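PDB 4FRX: anaerobically-induced outer membrane porin OprE from Pseudomonas aeruginosa, which probably acts as a porin, forming a beta-barrel channel that lets small solutes cross the outer membrane. Local coordinates for residues G277-R282 / G306-P311; D219-H224 / P311-G316. All coordinates share one frame; numbering follows the deposited sequence.

Contact 1 of 2, residues G277-R282 / G306-P311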
ATOM      1  N   GLY A 277      -0.348  19.700 -12.857  1.00  8.18           N
ATOM      2  CA  GLY A 277      -0.398  19.602 -14.304  1.00  9.10           C
ATOM      3  C   GLY A 277      -0.575  18.188 -14.835  1.00 11.98           C
ATOM      4  O   GLY A 277      -1.224  17.352 -14.211  1.00 11.22           O
ATOM      5  N   GLU A 278       0.017  17.926 -15.995  1.00  9.05           N
ATOM      6  CA  GLU A 278      -0.227  16.682 -16.711  1.00  7.84           C
ATOM      7  C   GLU A 278       0.575  15.561 -16.063  1.00  8.37           C
ATOM      8  O   GLU A 278       1.707  15.783 -15.658  1.00 15.06           O
ATOM      9  CB  GLU A 278       0.222  16.831 -18.158  1.00  8.75           C
ATOM     10  CG  GLU A 278      -0.304  15.738 -19.058  1.00  9.15           C
ATOM     11  CD  GLU A 278       0.061  15.925 -20.516  1.00 23.72           C
ATOM     12  OE1 GLU A 278       0.863  16.835 -20.833  1.00 22.65           O
ATOM     13  OE2 GLU A 278      -0.459  15.148 -21.345  1.00 24.34           O
ATOM     14  N   VAL A 279      -0.004  14.366 -15.959  1.00  8.09           N
ATOM     15  CA  VAL A 279       0.776  13.205 -15.524  1.00 12.03           C
ATOM     16  C   VAL A 279       1.860  12.936 -16.573  1.00 15.15           C
ATOM     17  O   VAL A 279       1.587  12.989 -17.767  1.00  7.66           O
ATOM     18  CB  VAL A 279      -0.101  11.946 -15.313  1.00 11.79           C
ATOM     19  CG1 VAL A 279       0.766  10.715 -15.093  1.00 11.06           C
ATOM     20  CG2 VAL A 279      -1.041  12.145 -14.136  1.00  9.40           C
ATOM     21  N   ASP A 280       3.077  12.657 -16.107  1.00 12.57           N
ATOM     22  CA  ASP A 280       4.267  12.556 -16.942  1.00 12.00           C
ATOM     23  C   ASP A 280       5.399  12.115 -16.023  1.00  9.60           C
ATOM     24  O   ASP A 280       6.180  12.933 -15.556  1.00  7.69           O
ATOM     25  CB  ASP A 280       4.602  13.926 -17.563  1.00 13.81           C
ATOM     26  CG  ASP A 280       5.952  13.949 -18.283  1.00 22.01           C
ATOM     27  OD1 ASP A 280       6.272  12.967 -18.975  1.00 18.61           O
ATOM     28  OD2 ASP A 280       6.689  14.958 -18.156  1.00 17.63           O
ATOM     29  N   ASN A 281       5.486  10.812 -15.760  1.00 12.41           N
ATOM     30  CA  ASN A 281       6.479  10.281 -14.838  1.00  9.15           C
ATOM     31  C   ASN A 281       7.017   8.915 -15.286  1.00 12.41           C
ATOM     32  O   ASN A 281       6.263   8.033 -15.702  1.00  7.94           O
ATOM     33  CB  ASN A 281       5.882  10.180 -13.423  1.00  6.24           C
ATOM     34  CG  ASN A 281       6.892   9.698 -12.380  1.00 10.31           C
ATOM     35  OD1 ASN A 281       7.517  10.499 -11.693  1.00 22.21           O
ATOM     36  ND2 ASN A 281       7.037   8.392 -12.253  1.00  9.70           N
ATOM     37  N   ARG A 282       8.334   8.785 -15.249  1.00  8.93           N
ATOM     38  CA  ARG A 282       8.998   7.509 -15.460  0.52 10.25           C
ATOM     39  C   ARG A 282       9.803   7.192 -14.204  1.00 11.45           C
ATOM     40  O   ARG A 282      10.587   8.010 -13.747  1.00 15.05           O
ATOM     41  CB  ARG A 282       9.898   7.559 -16.707  0.52 15.32           C
ATOM     42  CG  ARG A 282       9.131   7.786 -18.012  0.52 18.41           C
ATOM     43  CD  ARG A 282      10.047   7.890 -19.231  0.52 24.09           C
ATOM     44  NE  ARG A 282      10.909   9.073 -19.217  0.52 20.20           N
ATOM     45  CZ  ARG A 282      12.187   9.059 -18.843  0.52 21.26           C
ATOM     46  NH1 ARG A 282      12.755   7.928 -18.449  0.52 30.09           N
ATOM     47  NH2 ARG A 282      12.896  10.173 -18.864  0.52 22.06           N
ATOM     48  N   GLY A 306      10.555  13.148 -15.469  1.00  8.50           N
ATOM     49  CA  GLY A 306       9.281  13.695 -15.918  1.00  9.88           C
ATOM     50  C   GLY A 306       8.806  14.823 -15.008  1.00 12.59           C
ATOM     51  O   GLY A 306       9.322  15.005 -13.898  1.00 11.73           O
ATOM     52  N   ASP A 307       7.800  15.562 -15.462  1.00  8.03           N
ATOM     53  CA  ASP A 307       7.294  16.710 -14.722  1.00  8.66           C
ATOM     54  C   ASP A 307       6.331  16.390 -13.578  1.00 14.98           C
ATOM     55  O   ASP A 307       6.080  17.243 -12.738  1.00 11.77           O
ATOM     56  CB  ASP A 307       6.561  17.671 -15.660  1.00  8.40           C
ATOM     57  CG  ASP A 307       7.475  18.317 -16.668  1.00 23.51           C
ATOM     58  OD1 ASP A 307       8.700  18.370 -16.418  1.00 26.62           O
ATOM     59  OD2 ASP A 307       6.954  18.777 -17.710  1.00 25.20           O
ATOM     60  N   SER A 308       5.746  15.197 -13.559  1.00 10.84           N
ATOM     61  CA  SER A 308       4.763  14.909 -12.509  1.00  6.57           C
ATOM     62  C   SER A 308       5.360  14.001 -11.449  1.00 10.86           C
ATOM     63  O   SER A 308       6.322  13.265 -11.717  1.00  7.15           O
ATOM     64  CB  SER A 308       3.499  14.271 -13.086  1.00  3.92           C
ATOM     65  OG  SER A 308       3.648  12.859 -13.187  1.00 10.12           O
ATOM     66  N   ASP A 309       4.805  14.079 -10.244  1.00 14.78           N
ATOM     67  CA  ASP A 309       5.076  13.081  -9.211  1.00 11.26           C
ATOM     68  C   ASP A 309       4.673  11.714  -9.728  1.00  9.23           C
ATOM     69  O   ASP A 309       3.950  11.576 -10.722  1.00 10.82           O
ATOM     70  CB  ASP A 309       4.269  13.355  -7.938  1.00  8.36           C
ATOM     71  CG  ASP A 309       4.642  14.664  -7.253  1.00 12.76           C
ATOM     72  OD1 ASP A 309       5.584  15.377  -7.678  1.00  9.56           O
ATOM     73  OD2 ASP A 309       3.965  14.970  -6.257  1.00 10.93           O
ATOM     74  N   PHE A 310       5.152  10.684  -9.060  1.00 12.48           N
ATOM     75  CA  PHE A 310       4.700   9.348  -9.378  1.00 10.29           C
ATOM     76  C   PHE A 310       3.232   9.215  -8.973  1.00 10.76           C
ATOM     77  O   PHE A 310       2.902   9.472  -7.822  1.00  7.58           O
ATOM     78  CB  PHE A 310       5.510   8.345  -8.582  1.00  6.48           C
ATOM     79  CG  PHE A 310       5.031   6.936  -8.753  1.00  3.57           C
ATOM     80  CD1 PHE A 310       5.292   6.239  -9.925  1.00  9.76           C
ATOM     81  CD2 PHE A 310       4.328   6.300  -7.733  1.00  7.37           C
ATOM     82  CE1 PHE A 310       4.866   4.929 -10.086  1.00  5.04           C
ATOM     83  CE2 PHE A 310       3.897   4.999  -7.878  1.00  5.08           C
ATOM     84  CZ  PHE A 310       4.170   4.305  -9.064  1.00 10.00           C
ATOM     85  N   PRO A 311       2.344   8.826  -9.912  1.00  5.28           N
ATOM     86  CA  PRO A 311       0.913   8.747  -9.576  1.00 12.81           C
ATOM     87  C   PRO A 311       0.474   7.395  -8.992  1.00 13.03           C
ATOM     88  O   PRO A 311       0.928   6.326  -9.418  1.00  9.71           O
ATOM     89  CB  PRO A 311       0.232   8.978 -10.932  1.00 12.34           C
ATOM     90  CG  PRO A 311       1.167   8.287 -11.903  1.00  7.39           C
ATOM     91  CD  PRO A 311       2.581   8.569 -11.343  1.00  7.62           C
TER

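Contact 2 of 2, residues D219-H224 / P311-G316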
ATOM      1  N   ASP A 219      -9.579   9.495 -16.716  1.00 11.03           N
ATOM      2  CA  ASP A 219      -9.430  10.958 -16.744  1.00 15.08           C
ATOM      3  C   ASP A 219      -8.191  11.482 -16.042  1.00 12.81           C
ATOM      4  O   ASP A 219      -7.984  12.694 -15.971  1.00 10.94           O
ATOM      5  CB  ASP A 219     -10.679  11.675 -16.231  1.00 15.19           C
ATOM      6  CG  ASP A 219     -11.776  11.715 -17.270  1.00 22.82           C
ATOM      7  OD1 ASP A 219     -11.432  11.868 -18.461  1.00 22.91           O
ATOM      8  OD2 ASP A 219     -12.965  11.585 -16.899  1.00 22.10           O
ATOM      9  N   PHE A 220      -7.366  10.568 -15.549  1.00  7.21           N
ATOM     10  CA  PHE A 220      -6.150  10.948 -14.847  1.00  8.11           C
ATOM     11  C   PHE A 220      -4.902  10.332 -15.464  1.00  9.74           C
ATOM     12  O   PHE A 220      -4.032  11.064 -15.935  1.00 10.90           O
ATOM     13  CB  PHE A 220      -6.224  10.610 -13.355  1.00  7.99           C
ATOM     14  CG  PHE A 220      -7.050  11.588 -12.554  1.00  9.78           C
ATOM     15  CD1 PHE A 220      -6.501  12.791 -12.131  1.00 10.37           C
ATOM     16  CD2 PHE A 220      -8.372  11.303 -12.243  1.00  8.92           C
ATOM     17  CE1 PHE A 220      -7.261  13.709 -11.390  1.00 10.87           C
ATOM     18  CE2 PHE A 220      -9.144  12.200 -11.514  1.00  9.93           C
ATOM     19  CZ  PHE A 220      -8.581  13.402 -11.069  1.00 12.73           C
ATOM     20  N   TYR A 221      -4.798   9.001 -15.469  1.00  6.58           N
ATOM     21  CA  TYR A 221      -3.554   8.419 -15.931  1.00  4.98           C
ATOM     22  C   TYR A 221      -3.654   6.995 -16.435  1.00  4.38           C
ATOM     23  O   TYR A 221      -4.578   6.274 -16.093  1.00  8.05           O
ATOM     24  CB  TYR A 221      -2.474   8.512 -14.831  1.00  8.81           C
ATOM     25  CG  TYR A 221      -2.668   7.590 -13.635  1.00 10.15           C
ATOM     26  CD1 TYR A 221      -2.223   6.270 -13.671  1.00 11.75           C
ATOM     27  CD2 TYR A 221      -3.262   8.052 -12.453  1.00  7.96           C
ATOM     28  CE1 TYR A 221      -2.391   5.419 -12.570  1.00 18.37           C
ATOM     29  CE2 TYR A 221      -3.432   7.199 -11.350  1.00 11.03           C
ATOM     30  CZ  TYR A 221      -2.992   5.892 -11.414  1.00 13.46           C
ATOM     31  OH  TYR A 221      -3.152   5.048 -10.321  1.00  9.62           O
ATOM     32  N   LYS A 222      -2.686   6.623 -17.265  1.00 10.67           N
ATOM     33  CA  LYS A 222      -2.416   5.227 -17.574  1.00 15.34           C
ATOM     34  C   LYS A 222      -1.002   4.910 -17.117  1.00 14.06           C
ATOM     35  O   LYS A 222      -0.095   5.729 -17.244  1.00 10.82           O
ATOM     36  CB  LYS A 222      -2.588   4.955 -19.066  1.00 16.68           C
ATOM     37  CG  LYS A 222      -1.905   5.958 -19.950  1.00 23.71           C
ATOM     38  N   GLN A 223      -0.815   3.715 -16.573  1.00  9.21           N
ATOM     39  CA  GLN A 223       0.443   3.365 -15.967  1.00  4.28           C
ATOM     40  C   GLN A 223       0.795   1.943 -16.320  1.00  6.42           C
ATOM     41  O   GLN A 223      -0.030   1.053 -16.154  1.00  8.43           O
ATOM     42  CB  GLN A 223       0.322   3.520 -14.462  1.00  3.37           C
ATOM     43  CG  GLN A 223       1.545   3.098 -13.679  1.00  2.39           C
ATOM     44  CD  GLN A 223       1.400   3.489 -12.233  1.00 11.88           C
ATOM     45  OE1 GLN A 223       0.863   2.737 -11.420  1.00 15.42           O
ATOM     46  NE2 GLN A 223       1.844   4.687 -11.911  1.00  6.98           N
ATOM     47  N   HIS A 224       1.996   1.752 -16.857  1.00  7.46           N
ATOM     48  CA  HIS A 224       2.542   0.422 -17.109  1.00 10.24           C
ATOM     49  C   HIS A 224       3.684   0.141 -16.143  1.00 11.79           C
ATOM     50  O   HIS A 224       4.444   1.044 -15.801  1.00  9.91           O
ATOM     51  CB  HIS A 224       3.078   0.329 -18.531  1.00 10.98           C
ATOM     52  CG  HIS A 224       2.046   0.574 -19.579  1.00 14.91           C
ATOM     53  ND1 HIS A 224       1.353  -0.448 -20.187  1.00 13.90           N
ATOM     54  CD2 HIS A 224       1.595   1.722 -20.141  1.00 21.88           C
ATOM     55  CE1 HIS A 224       0.511   0.059 -21.073  1.00 18.76           C
ATOM     56  NE2 HIS A 224       0.640   1.372 -21.067  1.00 18.69           N
ATOM     57  N   PRO A 311       2.344   8.826  -9.912  1.00  5.28           N
ATOM     58  CA  PRO A 311       0.913   8.747  -9.576  1.00 12.81           C
ATOM     59  C   PRO A 311       0.474   7.395  -8.992  1.00 13.03           C
ATOM     60  O   PRO A 311       0.928   6.326  -9.418  1.00  9.71           O
ATOM     61  CB  PRO A 311       0.232   8.978 -10.932  1.00 12.34           C
ATOM     62  CG  PRO A 311       1.167   8.287 -11.903  1.00  7.39           C
ATOM     63  CD  PRO A 311       2.581   8.569 -11.343  1.00  7.62           C
ATOM     64  N   PHE A 312      -0.431   7.463  -8.018  1.00  6.66           N
ATOM     65  CA  PHE A 312      -1.013   6.291  -7.365  1.00  6.91           C
ATOM     66  C   PHE A 312      -2.318   6.724  -6.680  1.00 10.32           C
ATOM     67  O   PHE A 312      -2.491   7.908  -6.341  1.00  7.47           O
ATOM     68  CB  PHE A 312      -0.045   5.676  -6.345  1.00  6.16           C
ATOM     69  CG  PHE A 312       0.462   6.651  -5.321  1.00 11.52           C
ATOM     70  CD1 PHE A 312       1.509   7.515  -5.623  1.00 10.49           C
ATOM     71  CD2 PHE A 312      -0.105   6.709  -4.058  1.00 14.27           C
ATOM     72  CE1 PHE A 312       1.984   8.425  -4.681  1.00 10.44           C
ATOM     73  CE2 PHE A 312       0.365   7.616  -3.102  1.00 15.04           C
ATOM     74  CZ  PHE A 312       1.417   8.466  -3.415  1.00 14.51           C
ATOM     75  N   LEU A 313      -3.217   5.768  -6.465  1.00 12.12           N
ATOM     76  CA  LEU A 313      -4.538   6.067  -5.901  1.00  8.43           C
ATOM     77  C   LEU A 313      -4.396   6.629  -4.488  1.00  9.02           C
ATOM     78  O   LEU A 313      -3.761   6.023  -3.640  1.00 13.62           O
ATOM     79  CB  LEU A 313      -5.405   4.815  -5.881  1.00  6.71           C
ATOM     80  CG  LEU A 313      -5.674   4.177  -7.244  1.00 11.40           C
ATOM     81  CD1 LEU A 313      -6.650   3.020  -7.105  1.00 17.32           C
ATOM     82  CD2 LEU A 313      -6.163   5.215  -8.279  1.00 12.87           C
ATOM     83  N   ASN A 314      -4.995   7.788  -4.247  1.00 10.55           N
ATOM     84  CA  ASN A 314      -4.717   8.544  -3.024  1.00 11.57           C
ATOM     85  C   ASN A 314      -5.820   9.557  -2.788  1.00 13.73           C
ATOM     86  O   ASN A 314      -5.839  10.608  -3.433  1.00 14.33           O
ATOM     87  CB  ASN A 314      -3.375   9.275  -3.202  1.00 14.83           C
ATOM     88  CG  ASN A 314      -2.887   9.950  -1.934  1.00 18.59           C
ATOM     89  OD1 ASN A 314      -3.544   9.903  -0.895  1.00 20.19           O
ATOM     90  ND2 ASN A 314      -1.713  10.578  -2.015  1.00 23.18           N
ATOM     91  N   ARG A 315      -6.744   9.249  -1.883  1.00 12.32           N
ATOM     92  CA  ARG A 315      -7.896  10.136  -1.643  1.00 13.12           C
ATOM     93  C   ARG A 315      -7.477  11.394  -0.880  1.00 17.59           C
ATOM     94  O   ARG A 315      -8.081  12.465  -1.030  1.00 21.08           O
ATOM     95  CB  ARG A 315      -9.015   9.354  -0.905  1.00 12.96           C
ATOM     96  CG  ARG A 315     -10.243  10.166  -0.392  1.00 21.87           C
ATOM     97  CD  ARG A 315     -10.647  11.359  -1.268  1.00 34.42           C
ATOM     98  NE  ARG A 315     -11.487  11.033  -2.398  1.00 31.85           N
ATOM     99  CZ  ARG A 315     -11.842  11.900  -3.342  1.00 30.72           C
ATOM    100  NH1 ARG A 315     -11.427  13.164  -3.318  1.00 23.08           N
ATOM    101  NH2 ARG A 315     -12.626  11.495  -4.321  1.00 32.65           N
ATOM    102  N   GLY A 316      -6.415  11.289  -0.092  1.00 11.98           N
ATOM    103  CA  GLY A 316      -6.056  12.382   0.797  1.00 19.47           C
ATOM    104  C   GLY A 316      -6.949  12.371   2.036  1.00 23.84           C
ATOM    105  O   GLY A 316      -7.564  11.352   2.353  1.00 17.93           O
TER
HETATM  106  O   HOH W   1       0.603   3.577  -8.942  1.00 10.12           O

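Contact 1 of 2, residues G277-R282 / G306-P311
Near the start of barrel strand 280-292, the backbone and carboxylate of Asp280 meet Gly306, Asp307 and Ser308, where the chain leaves strand 295-305 for the long loop before strand 340-349. Ser308 illustrates how one hydroxyl can fasten such an exit. With OG between the backbone N and the carbonyl carbon (chi1 86°), it accepts the N-H of Asp280, N to OG 3.0 Å, and donates to the carbonyl of the next residue, OG to Asp309 O 2.8 Å. The return bond runs from Ser308 N to Asp280 O, 3.0 Å. That same oxygen receives a CA-H contact from Gly306, CA to Asp280 O 3.2 Å. The carboxylate of Asp280 is met from above its plane by a nearly straight N-H bond (174°), Asp307 N to Asp280 OD2 3.0 Å. Beyond the hydroxyl, Val279 CG1 packs against Pro311 CG at 4.0 Å. The bond to the carboxylate sets two acids side by side, Asp280 OD2 lying 3.9 Å from Asp307 OD2; their repulsion is probably eased by the N-H of Asp307, though the affinity of either for a proton may still be raised.

Contact 2 of 2, residues D219-H224 / P311-G316
Tyr221 lays its ring against Pro311 and carries its hydroxyl on to Leu313, and the side chain can be followed atom by atom. CB leaves the strand toward the loop, and with CG between the backbone N and the carbonyl carbon (chi1 71°) the ring is carried over to Pro311. Along one side of the ring, CD2 lies 3.9 Å from Pro311 CB and CE2 4.1 Å from the same carbon. Pro311 CB stands over the face, offset toward the rim, in a CH-pi contact with 4.1 Å to the Tyr221 ring centroid and 17° off the normal. At the tip, OH touches Leu313 CD2 at 3.6 Å and lies near the CA of Phe312; the tyrosine and leucine side chains cross at about a right angle. Phe195, on strand 195-203, packs against both.

Strand 221-234 shows the alternation expected of a barrel wall: Tyr221 and Gln223 face the loop segment 311-316, while Lys222 between them turns away. A loop that packs across the side chains of several wall strands is consistent with the inward-folded loops that narrow the pore in OprD-family porins.

Two residues along, Gln223 reaches out in an extended chain and adds a polar grip. Its NE2 donates to Pro311 O, 3.1 Å with an N-H angle of 154°, slightly tilted from the carbonyl plane, and is also hydrogen-bonded to Ser248 OG. A water bridges the amide and the carbonyl: it donates to Gln223 OE1 at 2.6 Å and to Pro311 O at 2.8 Å, so the buried proline oxygen takes two donors. Further along the loop, Arg315 forms a salt bridge with Asp191.

How the contacts relate
Pro311 belongs to both contacts, closing the 306-311 segment of contact 1 and opening the 311-316 segment of contact 2. The centres of the two contacts lie 10 Å apart. One loop is thus tied first to its own hairpin and then to strand 221-234, farther along the barrel wall. The two sites also touch directly: Val279 CG1 is 3.9 Å from Tyr221 CB, Val279 CG2 is 3.7 Å from Phe220 O, and Phe310 CE1 packs 3.5 Å from Gln223 NE2. Strand 237-250 lies beside both, its Ser248 touching Val279 and Pro311. The side chains of Phe310 and Gln223 each lie about 13 Å from a bound detergent molecule, too far for it to take part in either contact.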